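Local coordinates for protein taurine:2-oxoglutarate aminotransferase (PDB 6JIX) that probably transfers the amino group of taurine to 2-oxoglutarate, using pyridoxal 5'-phosphate as cofactor, as a class-III aminotransferase, at residues R93-L98 with G324-N329; T131-F137 with E208-A214; F258-M264 with Y331-C337. All blocks are in the same frame, centred on the assembly; numbering follows the deposited sequence.

Contact 1: R93-L98 with G324-N329; sequences RLAKML and GVAAVN
Met-97 lies across Val-325 and Val-328, and its CE reaches the side-chain amide of Asn-329: CE is 3.5 Å from Val-328 CG1, 3.5 Å from Asn-329 OD1 and 3.7 Å from the carbonyl Val-325 O, while Met-97 SD stands 4.0 Å from Val-325 CG1. An m, t, p rotamer carries the methyl that far. Both segments are helical throughout, run nearly the same way with a crossing angle of 29°, and approach to 9.7 Å between axes. The register is set by Leu-94 and Val-325, whose CA atoms are 5.5 Å apart. Leu-94 (t, p) puts CD2 3.8 Å from Gly-324 CA, where a beta carbon on the glycine would clash, and its CB 3.9 Å from Val-325 CG2. Leu-98 CD2 meets Val-328 CG2 at 4.1 Å. The aliphatic part of Arg-93 packs by CD on Val-325 CG1 (3.7 Å), its guanidinium being held by Glu-89 and by the backbone of Glu-4 of the second subunit. The interface is thus an apolar helix-helix seam joining helices 89-102 and 318-333; Leu-94 and Leu-98 also touch Phe-112 of strand 107-113, and Ala-326 and Ala-327 pack on helix 66-78.

Contact 2: T131-F137 with E208-A214; sequences TGRPKIF and EGPDSVA
Lys-135, though it belongs to a strand, sends its extended side chain back to a helix end, where NZ forms a salt bridge with Glu-208 OE1 (2.9 Å) and a hydrogen bond with the carbonyl Glu-208 O (2.9 Å). Its backbone starts a parallel pairing: Lys-135 N donates to Ser-212 O (2.9 Å), and Ala-214 N donates to Lys-135 O (2.7 Å). The two bonds flank Val-213, which bridges Lys-135 at a CA-CA distance of 4.5 Å. Each strand is entered from a helix through a glycine of positive phi, Gly-132 (70/10) or Gly-209 (83/96); residues 210-212 then make a 3-10 turn. Thr-131 OG1, also hydrogen-bonded to the carbonyl of Ala-127, accepts from Arg-133 N at 3.2 Å, an ST turn. Arg-133, extended beyond an m chi1, crosses the 3-10 turn: NH1 donates to Val-213 O (3.0 Å), the guanidinium lies over the backbone of Asp-211, and another bond goes to the carbonyl of Tyr-245. On the face shared by Lys-135 and Val-213, Phe-137 CE1 contacts Val-213 CG2 at 3.6 Å, and the ring edge meets Glu-208 CG, with CZ 3.5 Å away. The parallel pair, each strand entered from a helix, belongs to the mixed seven-stranded central sheet of the PLP-dependent aminotransferase fold. Strand 135-139 lies between 213-219 and 171-174; Phe-137 and Val-213 pack beneath helix 190-208, and Ala-214 bonds onward to Leu-248.

Contact 3: F258-M264 with Y331-C337; sequences FGRTGKM and YLEHDVC
The sulfur of Cys-337 is the bump that fits the hollow of the 258-264 loop: SG is 3.5 Å from Met-264 N, 3.5 Å from Lys-263 C and 4.1 Å from Gly-259 CA, and Cys-337 CB sits 3.2 Å from Gly-262 O. The loop is drawn shut by Phe-258 N to Met-264 O (2.6 Å) and contains a type I turn from Gly-259 to Gly-262. Gly-262 CA comes within 4.6 Å of Cys-337 CA. Met-264 (t, p) supplies the opposing bump; its CE reaches Leu-332 CD2 (3.9 Å), Cys-337 SG (3.8 Å) and Tyr-331 CB (4.2 Å). Its SD makes an oblique Met-aromatic contact, 5.2 Å from the Tyr-331 ring centroid. Tyr-331 lays one ring face over the backbone of Phe-258, with CE2 3.6 Å from Phe-258 CB; the near-parallel rings are slid apart, centroids 5.9 Å apart. A Schellman motif, Val-336 N to Tyr-331 O (2.9 Å) and Asp-335 N to Leu-332 O (3.0 Å), ends the first helix; Asp-335, its C-prime residue, then N-caps the next. The contact seats the loop between strands 248-252 and 276-279 against the junction of helices 318-333 and 336-357, with Val-101 of helix 89-102 touching Met-264 and Leu-332.

Contacts 1 and 3 share helix 318-333 and touch: Phe-258 CE1 is 4.1 Å from both Val-328 CG2 and Leu-98 CD2, so contact 3 continues that apolar seam. Both rely on side-chain packing, sulfur prominent. Contact 2 stands apart, its centre about 33 and 35 Å from theirs, where strands 135-139 and 213-219 of the central sheet begin, held by strand pairing and charged side chains. All are partly buried, with no exposed touching residue in contact 1, one in contact 2 and two in contact 3. Contact 3 lies closest to the chain centre and the cofactor site (Phe-258 about 7 Å from Lys-281 between side chains); contacts 1 and 2 alone reach the second subunit, through Arg-93 and Pro-134.

Contact 1: R93-L98 with G324-N329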
loop_
_atom_site.group_PDB
_atom_site.type_symbol
_atom_site.label_atom_id
_atom_site.label_comp_id
_atom_site.label_asym_id
_atom_site.label_seq_id
_atom_site.Cartn_x
_atom_site.Cartn_y
_atom_site.Cartn_z
ATOM N N ARG A 93 20.518 -3.105 -4.564
ATOM C CA ARG A 93 20.762 -4.463 -4.998
ATOM C C ARG A 93 19.492 -5.101 -5.532
ATOM O O ARG A 93 19.547 -5.908 -6.468
ATOM C CB ARG A 93 21.337 -5.279 -3.839
ATOM C CG ARG A 93 22.306 -6.350 -4.266
ATOM C CD ARG A 93 22.335 -7.475 -3.255
ATOM N NE ARG A 93 23.259 -7.169 -2.172
ATOM C CZ ARG A 93 24.563 -6.989 -2.350
ATOM N NH1 ARG A 93 25.090 -7.093 -3.569
ATOM N NH2 ARG A 93 25.338 -6.707 -1.313
ATOM N N LEU A 94 18.343 -4.764 -4.956
ATOM C CA LEU A 94 17.134 -5.442 -5.399
ATOM C C LEU A 94 16.673 -4.920 -6.754
ATOM O O LEU A 94 16.215 -5.701 -7.598
ATOM C CB LEU A 94 16.027 -5.306 -4.354
ATOM C CG LEU A 94 14.844 -6.216 -4.673
ATOM C CD1 LEU A 94 15.328 -7.622 -5.051
ATOM C CD2 LEU A 94 13.885 -6.243 -3.502
ATOM N N ALA A 95 16.800 -3.608 -6.983
ATOM C CA ALA A 95 16.436 -3.046 -8.277
ATOM C C ALA A 95 17.278 -3.651 -9.399
ATOM O O ALA A 95 16.747 -4.053 -10.439
ATOM C CB ALA A 95 16.582 -1.533 -8.250
ATOM N N LYS A 96 18.597 -3.747 -9.204
ATOM C CA LYS A 96 19.430 -4.351 -10.240
ATOM C C LYS A 96 19.084 -5.822 -10.439
ATOM O O LYS A 96 18.916 -6.275 -11.575
ATOM C CB LYS A 96 20.915 -4.189 -9.918
ATOM C CG LYS A 96 21.774 -4.151 -11.185
ATOM C CD LYS A 96 22.968 -5.090 -11.109
ATOM C CE LYS A 96 23.814 -4.959 -12.361
ATOM N NZ LYS A 96 24.200 -6.294 -12.877
ATOM N N MET A 97 18.967 -6.586 -9.344
ATOM C CA MET A 97 18.641 -8.005 -9.474
ATOM C C MET A 97 17.336 -8.198 -10.228
ATOM O O MET A 97 17.210 -9.117 -11.046
ATOM C CB MET A 97 18.540 -8.667 -8.111
ATOM C CG MET A 97 19.847 -8.834 -7.394
ATOM S SD MET A 97 19.533 -9.244 -5.675
ATOM C CE MET A 97 18.676 -10.789 -5.886
ATOM N N LEU A 98 16.344 -7.355 -9.945
ATOM C CA LEU A 98 15.049 -7.500 -10.595
ATOM C C LEU A 98 15.147 -7.169 -12.075
ATOM O O LEU A 98 14.677 -7.939 -12.920
ATOM C CB LEU A 98 14.019 -6.614 -9.912
ATOM C CG LEU A 98 13.563 -7.081 -8.545
ATOM C CD1 LEU A 98 12.363 -6.259 -8.131
ATOM C CD2 LEU A 98 13.248 -8.558 -8.602
ATOM N N GLY A 324 13.558 -9.118 0.092
ATOM C CA GLY A 324 13.502 -9.391 -1.341
ATOM C C GLY A 324 14.802 -9.940 -1.900
ATOM O O GLY A 324 14.816 -10.953 -2.602
ATOM N N VAL A 325 15.920 -9.297 -1.569
ATOM C CA VAL A 325 17.203 -9.778 -2.062
ATOM C C VAL A 325 17.383 -11.253 -1.694
ATOM O O VAL A 325 17.826 -12.070 -2.514
ATOM C CB VAL A 325 18.341 -8.896 -1.509
ATOM C CG1 VAL A 325 19.687 -9.561 -1.707
ATOM C CG2 VAL A 325 18.331 -7.531 -2.171
ATOM N N ALA A 326 17.032 -11.621 -0.459
ATOM C CA ALA A 326 17.200 -13.005 -0.035
ATOM C C ALA A 326 16.268 -13.935 -0.802
ATOM O O ALA A 326 16.674 -15.026 -1.229
ATOM C CB ALA A 326 16.961 -13.115 1.466
ATOM N N ALA A 327 15.011 -13.528 -0.985
ATOM C CA ALA A 327 14.071 -14.361 -1.729
ATOM C C ALA A 327 14.535 -14.569 -3.164
ATOM O O ALA A 327 14.605 -15.701 -3.649
ATOM C CB ALA A 327 12.679 -13.734 -1.712
ATOM N N VAL A 328 14.887 -13.492 -3.857
ATOM C CA VAL A 328 15.240 -13.656 -5.265
ATOM C C VAL A 328 16.491 -14.515 -5.401
ATOM O O VAL A 328 16.553 -15.401 -6.262
ATOM C CB VAL A 328 15.403 -12.288 -5.950
ATOM C CG1 VAL A 328 15.956 -12.465 -7.350
ATOM C CG2 VAL A 328 14.060 -11.521 -5.952
ATOM N N ASN A 329 17.492 -14.288 -4.530
ATOM C CA ASN A 329 18.712 -15.099 -4.552
ATOM C C ASN A 329 18.395 -16.573 -4.334
ATOM O O ASN A 329 19.001 -17.442 -4.963
ATOM C CB ASN A 329 19.705 -14.618 -3.490
ATOM C CG ASN A 329 20.638 -13.522 -4.001
ATOM O OD1 ASN A 329 20.894 -13.411 -5.206
ATOM N ND2 ASN A 329 21.144 -12.693 -3.078
#

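Contact 2: T131-F137 with E208-A214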
loop_
_atom_site.group_PDB
_atom_site.type_symbol
_atom_site.label_atom_id
_atom_site.label_comp_id
_atom_site.label_asym_id
_atom_site.label_seq_id
_atom_site.Cartn_x
_atom_site.Cartn_y
_atom_site.Cartn_z
ATOM N N THR A 131 2.652 8.320 -22.219
ATOM C CA THR A 131 1.991 8.413 -23.514
ATOM C C THR A 131 1.206 9.709 -23.675
ATOM O O THR A 131 0.870 10.079 -24.804
ATOM C CB THR A 131 1.037 7.230 -23.737
ATOM O OG1 THR A 131 -0.029 7.292 -22.780
ATOM C CG2 THR A 131 1.756 5.891 -23.611
ATOM N N GLY A 132 0.876 10.389 -22.582
ATOM C CA GLY A 132 -0.009 11.527 -22.696
ATOM C C GLY A 132 -1.448 11.199 -23.030
ATOM O O GLY A 132 -2.218 12.110 -23.343
ATOM N N ARG A 133 -1.835 9.934 -23.001
ATOM C CA ARG A 133 -3.180 9.532 -23.383
ATOM C C ARG A 133 -3.987 9.180 -22.139
ATOM O O ARG A 133 -3.417 8.723 -21.147
ATOM C CB ARG A 133 -3.144 8.323 -24.327
ATOM C CG ARG A 133 -2.136 8.421 -25.466
ATOM C CD ARG A 133 -1.980 7.080 -26.141
ATOM N NE ARG A 133 -1.188 7.184 -27.352
ATOM C CZ ARG A 133 -1.053 6.201 -28.231
ATOM N NH1 ARG A 133 -1.661 5.042 -28.034
ATOM N NH2 ARG A 133 -0.302 6.381 -29.306
ATOM N N PRO A 134 -5.313 9.337 -22.157
ATOM C CA PRO A 134 -6.068 9.190 -20.897
ATOM C C PRO A 134 -6.521 7.776 -20.540
ATOM O O PRO A 134 -6.656 7.466 -19.354
ATOM C CB PRO A 134 -7.280 10.104 -21.126
ATOM C CG PRO A 134 -7.510 10.047 -22.627
ATOM C CD PRO A 134 -6.165 9.800 -23.274
ATOM N N LYS A 135 -6.756 6.911 -21.528
ATOM C CA LYS A 135 -7.542 5.697 -21.322
ATOM C C LYS A 135 -6.683 4.488 -20.975
ATOM O O LYS A 135 -5.587 4.312 -21.513
ATOM C CB LYS A 135 -8.364 5.387 -22.575
ATOM C CG LYS A 135 -9.603 6.246 -22.730
ATOM C CD LYS A 135 -10.272 6.015 -24.076
ATOM C CE LYS A 135 -11.017 7.270 -24.542
ATOM N NZ LYS A 135 -12.154 6.943 -25.444
ATOM N N ILE A 136 -7.232 3.626 -20.120
ATOM C CA ILE A 136 -6.650 2.338 -19.752
ATOM C C ILE A 136 -7.642 1.253 -20.157
ATOM O O ILE A 136 -8.809 1.297 -19.745
ATOM C CB ILE A 136 -6.364 2.234 -18.243
ATOM C CG1 ILE A 136 -5.399 3.327 -17.766
ATOM C CG2 ILE A 136 -5.903 0.814 -17.895
ATOM C CD1 ILE A 136 -3.977 3.207 -18.296
ATOM N N PHE A 137 -7.189 0.291 -20.960
ATOM C CA PHE A 137 -7.966 -0.912 -21.246
ATOM C C PHE A 137 -7.576 -2.022 -20.277
ATOM O O PHE A 137 -6.386 -2.246 -20.013
ATOM C CB PHE A 137 -7.725 -1.391 -22.686
ATOM C CG PHE A 137 -8.682 -0.812 -23.700
ATOM C CD1 PHE A 137 -8.924 0.550 -23.754
ATOM C CD2 PHE A 137 -9.329 -1.635 -24.606
ATOM C CE1 PHE A 137 -9.811 1.085 -24.683
ATOM C CE2 PHE A 137 -10.218 -1.107 -25.553
ATOM C CZ PHE A 137 -10.461 0.260 -25.586
ATOM N N GLU A 208 -12.758 3.246 -29.510
ATOM C CA GLU A 208 -12.406 4.153 -28.429
ATOM C C GLU A 208 -11.355 5.183 -28.830
ATOM O O GLU A 208 -11.071 6.091 -28.040
ATOM C CB GLU A 208 -11.906 3.358 -27.221
ATOM C CG GLU A 208 -12.965 2.518 -26.533
ATOM C CD GLU A 208 -13.966 3.365 -25.802
ATOM O OE1 GLU A 208 -13.799 4.609 -25.845
ATOM O OE2 GLU A 208 -14.901 2.798 -25.178
ATOM N N GLY A 209 -10.782 5.070 -30.035
ATOM C CA GLY A 209 -9.701 5.928 -30.471
ATOM C C GLY A 209 -8.353 5.447 -29.961
ATOM O O GLY A 209 -7.953 5.742 -28.820
ATOM N N PRO A 210 -7.627 4.677 -30.787
ATOM C CA PRO A 210 -6.370 4.074 -30.301
ATOM C C PRO A 210 -5.349 5.100 -29.839
ATOM O O PRO A 210 -4.538 4.803 -28.957
ATOM C CB PRO A 210 -5.876 3.271 -31.513
ATOM C CG PRO A 210 -7.130 2.971 -32.305
ATOM C CD PRO A 210 -8.005 4.180 -32.121
ATOM N N ASP A 211 -5.380 6.309 -30.397
ATOM C CA ASP A 211 -4.522 7.412 -29.968
ATOM C C ASP A 211 -4.833 7.899 -28.563
ATOM O O ASP A 211 -4.061 8.701 -28.029
ATOM C CB ASP A 211 -4.643 8.595 -30.941
ATOM C CG ASP A 211 -3.735 8.443 -32.149
ATOM O OD1 ASP A 211 -3.044 7.395 -32.237
ATOM O OD2 ASP A 211 -3.703 9.360 -33.002
ATOM N N SER A 212 -5.953 7.482 -27.972
ATOM C CA SER A 212 -6.308 7.895 -26.622
ATOM C C SER A 212 -6.087 6.806 -25.576
ATOM O O SER A 212 -6.418 7.025 -24.401
ATOM C CB SER A 212 -7.769 8.346 -26.578
ATOM O OG SER A 212 -8.634 7.223 -26.605
ATOM N N VAL A 213 -5.542 5.656 -25.965
ATOM C CA VAL A 213 -5.343 4.535 -25.055
ATOM C C VAL A 213 -3.885 4.527 -24.640
ATOM O O VAL A 213 -3.007 4.256 -25.465
ATOM C CB VAL A 213 -5.716 3.192 -25.687
ATOM C CG1 VAL A 213 -5.401 2.076 -24.684
ATOM C CG2 VAL A 213 -7.172 3.173 -26.093
ATOM N N ALA A 214 -3.632 4.822 -23.356
ATOM C CA ALA A 214 -2.261 4.860 -22.858
ATOM C C ALA A 214 -1.702 3.462 -22.653
ATOM O O ALA A 214 -0.522 3.214 -22.931
ATOM C CB ALA A 214 -2.197 5.633 -21.544
#

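Contact 3: F258-M264 with Y331-C337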
loop_
_atom_site.group_PDB
_atom_site.type_symbol
_atom_site.label_atom_id
_atom_site.label_comp_id
_atom_site.label_asym_id
_atom_site.label_seq_id
_atom_site.Cartn_x
_atom_site.Cartn_y
_atom_site.Cartn_z
ATOM N N PHE A 258 7.474 -14.754 -9.924
ATOM C CA PHE A 258 8.426 -15.398 -9.022
ATOM C C PHE A 258 8.221 -16.916 -8.944
ATOM O O PHE A 258 7.986 -17.499 -7.884
ATOM C CB PHE A 258 8.380 -14.705 -7.657
ATOM C CG PHE A 258 8.821 -13.270 -7.740
ATOM C CD1 PHE A 258 10.151 -12.959 -7.923
ATOM C CD2 PHE A 258 7.893 -12.237 -7.751
ATOM C CE1 PHE A 258 10.555 -11.639 -8.058
ATOM C CE2 PHE A 258 8.291 -10.913 -7.885
ATOM C CZ PHE A 258 9.618 -10.612 -8.037
ATOM N N GLY A 259 8.345 -17.557 -10.111
ATOM C CA GLY A 259 8.404 -18.999 -10.201
ATOM C C GLY A 259 7.071 -19.700 -10.226
ATOM O O GLY A 259 7.035 -20.920 -10.452
ATOM N N ARG A 260 5.978 -18.977 -9.969
ATOM C CA ARG A 260 4.655 -19.585 -9.883
ATOM C C ARG A 260 4.361 -20.506 -11.072
ATOM O O ARG A 260 3.790 -21.595 -10.901
ATOM C CB ARG A 260 3.607 -18.476 -9.778
ATOM C CG ARG A 260 2.211 -18.994 -9.536
ATOM C CD ARG A 260 2.272 -20.208 -8.639
ATOM N NE ARG A 260 2.650 -19.823 -7.297
ATOM C CZ ARG A 260 2.519 -20.620 -6.250
ATOM N NH1 ARG A 260 2.021 -21.834 -6.429
ATOM N NH2 ARG A 260 2.874 -20.198 -5.039
ATOM N N THR A 261 4.758 -20.097 -12.282
ATOM C CA THR A 261 4.413 -20.796 -13.517
ATOM C C THR A 261 5.557 -21.624 -14.086
ATOM O O THR A 261 5.414 -22.176 -15.183
ATOM C CB THR A 261 3.955 -19.793 -14.583
ATOM O OG1 THR A 261 5.088 -19.042 -15.066
ATOM C CG2 THR A 261 2.858 -18.844 -14.009
ATOM N N GLY A 262 6.703 -21.677 -13.404
ATOM C CA GLY A 262 7.886 -22.337 -13.914
ATOM C C GLY A 262 8.899 -21.407 -14.553
ATOM O O GLY A 262 10.015 -21.841 -14.853
ATOM N N LYS A 263 8.549 -20.146 -14.753
ATOM C CA LYS A 263 9.464 -19.116 -15.209
ATOM C C LYS A 263 9.495 -18.019 -14.153
ATOM O O LYS A 263 8.603 -17.929 -13.300
ATOM C CB LYS A 263 9.019 -18.557 -16.579
ATOM C CG LYS A 263 9.355 -19.454 -17.785
ATOM C CD LYS A 263 10.479 -18.838 -18.630
ATOM C CE LYS A 263 10.822 -19.690 -19.828
ATOM N NZ LYS A 263 9.646 -20.502 -20.189
ATOM N N MET A 264 10.542 -17.194 -14.167
ATOM C CA MET A 264 10.616 -16.160 -13.135
ATOM C C MET A 264 9.406 -15.225 -13.203
ATOM O O MET A 264 8.799 -14.904 -12.176
ATOM C CB MET A 264 11.924 -15.379 -13.233
ATOM C CG MET A 264 12.164 -14.461 -12.029
ATOM S SD MET A 264 12.736 -15.287 -10.493
ATOM C CE MET A 264 13.420 -16.809 -11.157
ATOM N N TYR A 331 15.458 -18.111 -5.195
ATOM C CA TYR A 331 14.842 -18.618 -6.420
ATOM C C TYR A 331 15.924 -19.044 -7.389
ATOM O O TYR A 331 15.866 -20.134 -7.969
ATOM C CB TYR A 331 13.939 -17.565 -7.090
ATOM C CG TYR A 331 12.648 -17.229 -6.377
ATOM C CD1 TYR A 331 11.763 -18.225 -5.983
ATOM C CD2 TYR A 331 12.313 -15.899 -6.103
ATOM C CE1 TYR A 331 10.596 -17.909 -5.337
ATOM C CE2 TYR A 331 11.150 -15.575 -5.457
ATOM C CZ TYR A 331 10.290 -16.577 -5.076
ATOM O OH TYR A 331 9.113 -16.253 -4.429
ATOM N N LEU A 332 16.938 -18.192 -7.547
ATOM C CA LEU A 332 17.987 -18.438 -8.525
ATOM C C LEU A 332 18.921 -19.550 -8.060
ATOM O O LEU A 332 19.086 -20.566 -8.752
ATOM C CB LEU A 332 18.757 -17.144 -8.789
ATOM C CG LEU A 332 17.951 -15.971 -9.371
ATOM C CD1 LEU A 332 18.820 -14.731 -9.606
ATOM C CD2 LEU A 332 17.242 -16.390 -10.661
ATOM N N GLU A 333 19.523 -19.387 -6.870
ATOM C CA GLU A 333 20.557 -20.319 -6.427
ATOM C C GLU A 333 20.028 -21.743 -6.307
ATOM O O GLU A 333 20.757 -22.696 -6.609
ATOM C CB GLU A 333 21.148 -19.857 -5.093
ATOM C CG GLU A 333 22.192 -18.758 -5.244
ATOM C CD GLU A 333 22.364 -17.896 -3.992
ATOM O OE1 GLU A 333 22.324 -18.432 -2.855
ATOM O OE2 GLU A 333 22.557 -16.671 -4.151
ATOM N N HIS A 334 18.761 -21.913 -5.914
ATOM C CA HIS A 334 18.173 -23.235 -5.712
ATOM C C HIS A 334 17.359 -23.687 -6.906
ATOM O O HIS A 334 16.547 -24.610 -6.776
ATOM C CB HIS A 334 17.306 -23.257 -4.455
ATOM C CG HIS A 334 18.097 -23.253 -3.188
ATOM N ND1 HIS A 334 18.103 -24.317 -2.314
ATOM C CD2 HIS A 334 18.922 -22.321 -2.656
ATOM C CE1 HIS A 334 18.889 -24.036 -1.289
ATOM N NE2 HIS A 334 19.399 -22.831 -1.472
ATOM N N ASP A 335 17.545 -23.025 -8.045
ATOM C CA ASP A 335 16.849 -23.312 -9.293
ATOM C C ASP A 335 15.402 -23.724 -9.024
ATOM O O ASP A 335 14.979 -24.857 -9.269
ATOM C CB ASP A 335 17.590 -24.356 -10.128
ATOM C CG ASP A 335 17.312 -24.187 -11.631
ATOM O OD1 ASP A 335 16.241 -23.601 -11.996
ATOM O OD2 ASP A 335 18.163 -24.625 -12.445
ATOM N N VAL A 336 14.648 -22.768 -8.475
ATOM C CA VAL A 336 13.277 -23.057 -8.083
ATOM C C VAL A 336 12.388 -23.203 -9.311
ATOM O O VAL A 336 11.450 -24.008 -9.308
ATOM C CB VAL A 336 12.770 -21.987 -7.094
ATOM C CG1 VAL A 336 11.270 -22.093 -6.908
ATOM C CG2 VAL A 336 13.454 -22.175 -5.754
ATOM N N CYS A 337 12.669 -22.466 -10.386
ATOM C CA CYS A 337 11.876 -22.636 -11.604
ATOM C C CYS A 337 11.971 -24.064 -12.124
ATOM O O CYS A 337 10.951 -24.692 -12.447
ATOM C CB CYS A 337 12.327 -21.646 -12.675
ATOM S SG CYS A 337 11.760 -19.967 -12.356
#